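NADP-dependent 2-hydroxyacid dehydrogenase (Rhizobium etli, PDB 4XCV) probably catalyses the NADPH-dependent interconversion of 2-oxoacids and D-2-hydroxyacids, binding the dinucleotide on a Rossmann-type domain. Local coordinates at residues 209-214 and 230-235. Sequence-based numbering, arbitrary orientation. Where two conformers were deposited one is given.
Sequences GFYDSE and FINAGR. With NDP (NADPH dihydro-nicotinamide-adenine-dinucleotide phosphate), chain B.
F230 brings the far end of its ring, CE1 and CZ, over one face of the Y211 ring, with CZ 3.5 Å from Y211 CG; F210 CD2 lies over the opposite face. The two ring planes are inclined at 53°, and F230 reaches across because its CG stands anti to the backbone N (chi1 176°). Two residues on, N232 sets its amide obliquely beside Y211, ND2 lying 4.0 Å from Y211 CE2. Both ends of this buried amide are engaged: OD1 accepts from G234 N at 3.0 Å, an Asx turn, and from a water that also bonds Y211 OH, while ND2 donates to R235 O at 3.2 Å and to Q239. A leucine in place of N232 would probably leave G234 N and the bridging water without their acceptor and allow the turn to shift. Within that turn A233 O accepts a hydrogen bond from the NADPH carboxamide nitrogen N7N at 2.9 Å. The contact lies in the beta-alpha-beta unit formed by strand 196-199, helix 213-216 and strand 229-232, where Y211 and F230 both pack on L197, F230 also meets F216, and I231 rests against helix 100-116.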
ATOM      1  N   GLY A 209       3.983 -14.678  24.000  1.00 15.47           N
ATOM      2  CA  GLY A 209       2.552 -14.915  24.230  1.00 15.95           C
ATOM      3  C   GLY A 209       1.764 -13.669  24.576  1.00 16.09           C
ATOM      4  O   GLY A 209       0.740 -13.737  25.272  1.00 18.03           O
ATOM      5  N   PHE A 210       2.232 -12.553  24.072  1.00 15.05           N
ATOM      6  CA  PHE A 210       1.698 -11.236  24.389  1.00 15.58           C
ATOM      7  C   PHE A 210       0.383 -10.948  23.668  1.00 14.56           C
ATOM      8  O   PHE A 210      -0.548 -10.346  24.255  1.00 14.88           O
ATOM      9  CB  PHE A 210       2.806 -10.241  24.045  1.00 15.99           C
ATOM     10  CG  PHE A 210       2.440  -8.817  24.250  1.00 17.31           C
ATOM     11  CD1 PHE A 210       2.385  -8.283  25.495  1.00 20.53           C
ATOM     12  CD2 PHE A 210       2.158  -8.035  23.162  1.00 18.56           C
ATOM     13  CE1 PHE A 210       2.032  -6.929  25.657  1.00 21.84           C
ATOM     14  CE2 PHE A 210       1.822  -6.736  23.302  1.00 19.09           C
ATOM     15  CZ  PHE A 210       1.731  -6.176  24.563  1.00 19.03           C
ATOM     16  N   TYR A 211       0.303 -11.332  22.397  1.00 13.20           N
ATOM     17  CA  TYR A 211      -0.881 -11.088  21.604  1.00 13.32           C
ATOM     18  C   TYR A 211      -1.833 -12.278  21.785  1.00 14.03           C
ATOM     19  O   TYR A 211      -1.737 -13.297  21.094  1.00 14.13           O
ATOM     20  CB  TYR A 211      -0.520 -10.870  20.143  1.00 12.40           C
ATOM     21  CG  TYR A 211       0.492  -9.802  19.833  1.00 11.61           C
ATOM     22  CD1 TYR A 211       0.252  -8.443  20.074  1.00 11.68           C
ATOM     23  CD2 TYR A 211       1.688 -10.141  19.259  1.00 11.46           C
ATOM     24  CE1 TYR A 211       1.185  -7.496  19.721  1.00 11.77           C
ATOM     25  CE2 TYR A 211       2.639  -9.178  18.903  1.00 11.20           C
ATOM     26  CZ  TYR A 211       2.360  -7.859  19.137  1.00 11.49           C
ATOM     27  OH  TYR A 211       3.284  -6.897  18.779  1.00 11.37           O
ATOM     28  N   ASP A 212      -2.757 -12.112  22.745  1.00 14.45           N
ATOM     29  CA  ASP A 212      -3.652 -13.167  23.161  1.00 15.79           C
ATOM     30  C   ASP A 212      -5.088 -12.690  23.193  1.00 15.87           C
ATOM     31  O   ASP A 212      -5.408 -11.563  22.870  1.00 14.87           O
ATOM     32  CB  ASP A 212      -3.205 -13.778  24.496  1.00 17.26           C
ATOM     33  CG  ASP A 212      -3.254 -12.814  25.657  1.00 18.36           C
ATOM     34  OD1 ASP A 212      -3.754 -11.685  25.504  1.00 17.82           O
ATOM     35  OD2 ASP A 212      -2.739 -13.208  26.764  1.00 21.37           O
ATOM     36  N   SER A 213      -5.982 -13.609  23.553  1.00 16.90           N
ATOM     37  CA  SER A 213      -7.407 -13.289  23.623  0.50 17.60           C
ATOM     38  C   SER A 213      -7.710 -12.026  24.408  1.00 17.86           C
ATOM     39  O   SER A 213      -8.480 -11.209  23.976  1.00 17.48           O
ATOM     40  CB  SER A 213      -8.216 -14.460  24.226  0.50 18.92           C
ATOM     41  OG  SER A 213      -8.174 -15.618  23.405  0.50 19.25           O
ATOM     42  N   GLU A 214      -7.115 -11.895  25.581  1.00 18.79           N
ATOM     43  CA  GLU A 214      -7.370 -10.738  26.423  1.00 20.28           C
ATOM     44  C   GLU A 214      -6.965  -9.422  25.713  1.00 18.52           C
ATOM     45  O   GLU A 214      -7.688  -8.411  25.789  1.00 17.92           O
ATOM     46  CB  GLU A 214      -6.551 -10.862  27.706  1.00 23.31           C
ATOM     47  CG  GLU A 214      -6.782  -9.738  28.706  1.00 27.18           C
ATOM     48  CD  GLU A 214      -5.864  -9.812  29.938  1.00 32.86           C
ATOM     49  OE1 GLU A 214      -5.368 -10.920  30.263  1.00 37.37           O
ATOM     50  OE2 GLU A 214      -5.664  -8.761  30.609  1.00 37.61           O
ATOM     51  N   PHE A 230      -5.562  -7.395  13.494  1.00 10.42           N
ATOM     52  CA  PHE A 230      -4.271  -7.713  14.076  1.00 10.44           C
ATOM     53  C   PHE A 230      -3.239  -8.006  13.002  1.00  9.90           C
ATOM     54  O   PHE A 230      -3.431  -8.918  12.202  1.00 10.17           O
ATOM     55  CB  PHE A 230      -4.394  -8.925  15.010  1.00 11.08           C
ATOM     56  CG  PHE A 230      -3.081  -9.394  15.580  1.00 11.41           C
ATOM     57  CD1 PHE A 230      -2.274  -8.517  16.303  1.00 11.87           C
ATOM     58  CD2 PHE A 230      -2.649 -10.651  15.338  1.00 11.77           C
ATOM     59  CE1 PHE A 230      -1.050  -8.972  16.799  1.00 12.30           C
ATOM     60  CE2 PHE A 230      -1.440 -11.089  15.826  1.00 12.11           C
ATOM     61  CZ  PHE A 230      -0.669 -10.262  16.560  1.00 12.09           C
ATOM     62  N   ILE A 231      -2.123  -7.265  13.022  1.00  9.97           N
ATOM     63  CA  ILE A 231      -1.038  -7.447  12.094  1.00  9.68           C
ATOM     64  C   ILE A 231       0.229  -7.733  12.895  1.00  9.64           C
ATOM     65  O   ILE A 231       0.510  -6.994  13.850  1.00 10.98           O
ATOM     66  CB  ILE A 231      -0.870  -6.222  11.192  1.00  9.56           C
ATOM     67  CG1 ILE A 231      -2.168  -5.995  10.388  1.00  9.83           C
ATOM     68  CG2 ILE A 231       0.361  -6.354  10.303  1.00  9.66           C
ATOM     69  CD1 ILE A 231      -2.093  -4.821   9.423  1.00  9.87           C
ATOM     70  N   ASN A 232       0.989  -8.781  12.561  1.00  9.29           N
ATOM     71  CA  ASN A 232       2.277  -9.058  13.232  1.00  9.25           C
ATOM     72  C   ASN A 232       3.325  -9.432  12.223  1.00  9.28           C
ATOM     73  O   ASN A 232       3.140 -10.346  11.425  1.00  9.52           O
ATOM     74  CB  ASN A 232       2.122 -10.202  14.241  1.00  9.63           C
ATOM     75  CG  ASN A 232       3.351 -10.369  15.117  1.00 10.00           C
ATOM     76  OD1 ASN A 232       4.183  -9.464  15.230  1.00 10.29           O
ATOM     77  ND2 ASN A 232       3.446 -11.519  15.768  1.00 10.30           N
ATOM     78  N   ALA A 233       4.430  -8.684  12.264  1.00  9.33           N
ATOM     79  CA  ALA A 233       5.653  -9.056  11.524  1.00  9.67           C
ATOM     80  C   ALA A 233       6.873  -8.983  12.402  1.00  9.70           C
ATOM     81  O   ALA A 233       7.980  -8.864  11.898  1.00 10.33           O
ATOM     82  CB  ALA A 233       5.825  -8.172  10.283  1.00 10.03           C
ATOM     83  N   GLY A 234       6.697  -9.091  13.719  1.00  9.49           N
ATOM     84  CA  GLY A 234       7.823  -9.112  14.645  1.00  9.66           C
ATOM     85  C   GLY A 234       8.324 -10.521  14.806  1.00  9.85           C
ATOM     86  O   GLY A 234       9.150 -10.979  14.003  1.00 10.30           O
ATOM     87  N   ARG A 235       7.819 -11.206  15.846  1.00 10.05           N
ATOM     88  CA  ARG A 235       8.152 -12.594  16.083  1.00 10.96           C
ATOM     89  C   ARG A 235       6.887 -13.388  16.349  1.00 10.88           C
ATOM     90  O   ARG A 235       5.976 -12.945  17.042  1.00 11.07           O
ATOM     91  CB  ARG A 235       9.122 -12.698  17.275  1.00 12.00           C
ATOM     92  CG  ARG A 235      10.503 -12.081  17.027  0.50 12.28           C
ATOM     93  CD  ARG A 235      11.391 -12.899  16.112  0.50 12.92           C
ATOM     94  NE  ARG A 235      11.622 -14.208  16.698  0.50 14.13           N
ATOM     95  CZ  ARG A 235      12.584 -14.509  17.562  0.50 14.89           C
ATOM     96  NH1 ARG A 235      13.498 -13.616  17.939  0.50 14.94           N
ATOM     97  NH2 ARG A 235      12.640 -15.750  18.037  0.50 16.23           N
TER
HETATM   98  PA  NDP B 401      14.337  -2.218  17.751  1.00 10.13           P
HETATM   99  O1A NDP B 401      14.922  -1.077  16.977  1.00 10.59           O
HETATM  100  O2A NDP B 401      15.145  -2.909  18.830  1.00 11.81           O
HETATM  101  O5B NDP B 401      12.963  -1.690  18.376  1.00  9.86           O
HETATM  102  C5B NDP B 401      12.250  -2.524  19.296  1.00 10.21           C
HETATM  103  C4B NDP B 401      11.053  -1.736  19.773  1.00  9.66           C
HETATM  104  O4B NDP B 401      10.262  -2.598  20.587  1.00  9.81           O
HETATM  105  C3B NDP B 401      11.450  -0.539  20.605  1.00  9.27           C
HETATM  106  O3B NDP B 401      10.558   0.565  20.347  1.00  9.61           O
HETATM  107  C2B NDP B 401      11.251  -1.080  21.996  1.00  9.45           C
HETATM  108  O2B NDP B 401      10.957  -0.081  23.011  1.00 10.19           O
HETATM  109  C1B NDP B 401      10.016  -1.957  21.801  1.00  9.23           C
HETATM  110  N9A NDP B 401       9.833  -2.944  22.868  1.00  9.95           N
HETATM  111  C8A NDP B 401      10.708  -3.920  23.180  1.00 10.27           C
HETATM  112  N7A NDP B 401      10.257  -4.581  24.291  1.00 10.85           N
HETATM  113  C5A NDP B 401       9.105  -3.952  24.673  1.00 10.80           C
HETATM  114  C6A NDP B 401       8.235  -4.108  25.751  1.00 11.96           C
HETATM  115  N6A NDP B 401       8.398  -5.088  26.641  1.00 14.36           N
HETATM  116  N1A NDP B 401       7.191  -3.275  25.842  1.00 12.10           N
HETATM  117  C2A NDP B 401       6.999  -2.301  24.926  1.00 11.26           C
HETATM  118  N3A NDP B 401       7.799  -2.079  23.870  1.00 10.68           N
HETATM  119  C4A NDP B 401       8.839  -2.936  23.782  1.00 10.42           C
HETATM  120  O3  NDP B 401      13.847  -3.375  16.747  1.00 10.10           O
HETATM  121  PN  NDP B 401      13.452  -3.276  15.192  1.00 10.01           P
HETATM  122  O1N NDP B 401      12.422  -2.204  15.068  1.00  9.85           O
HETATM  123  O2N NDP B 401      14.634  -3.138  14.357  1.00 11.10           O
HETATM  124  O5D NDP B 401      12.864  -4.719  14.946  1.00 10.24           O
HETATM  125  C5D NDP B 401      11.774  -5.211  15.738  1.00 10.87           C
HETATM  126  C4D NDP B 401      11.732  -6.732  15.546  1.00 11.16           C
HETATM  127  O4D NDP B 401      11.283  -7.048  14.236  1.00 10.95           O
HETATM  128  C3D NDP B 401      13.057  -7.436  15.643  1.00 12.09           C
HETATM  129  O3D NDP B 401      13.413  -7.703  17.012  1.00 14.52           O
HETATM  130  C2D NDP B 401      12.855  -8.708  14.836  1.00 12.13           C
HETATM  131  O2D NDP B 401      12.470  -9.785  15.723  1.00 16.05           O
HETATM  132  C1D NDP B 401      11.674  -8.400  13.961  1.00 10.88           C
HETATM  133  N1N NDP B 401      11.911  -8.474  12.517  1.00 10.24           N
HETATM  134  C2N NDP B 401      11.092  -9.228  11.716  1.00 11.17           C
HETATM  135  C3N NDP B 401      11.349  -9.394  10.397  1.00 12.05           C
HETATM  136  C7N NDP B 401      10.484 -10.144   9.524  1.00 14.49           C
HETATM  137  O7N NDP B 401      10.983 -10.542   8.445  1.00 21.82           O
HETATM  138  N7N NDP B 401       9.216 -10.398   9.790  1.00 12.74           N
HETATM  139  C4N NDP B 401      12.490  -8.691   9.773  1.00 11.78           C
HETATM  140  C5N NDP B 401      13.260  -7.895  10.712  1.00 11.23           C
HETATM  141  C6N NDP B 401      13.022  -7.805  12.002  1.00 11.02           C
HETATM  142  P2B NDP B 401      12.022   1.106  23.299  1.00 10.69           P
HETATM  143  O1X NDP B 401      11.529   1.766  24.546  1.00 12.16           O
HETATM  144  O2X NDP B 401      13.368   0.420  23.463  1.00 12.34           O
HETATM  145  O3X NDP B 401      12.043   1.964  22.101  1.00 12.18           O
HETATM  146  O   HOH W   1       5.331  -7.929  17.245  1.00 10.23           O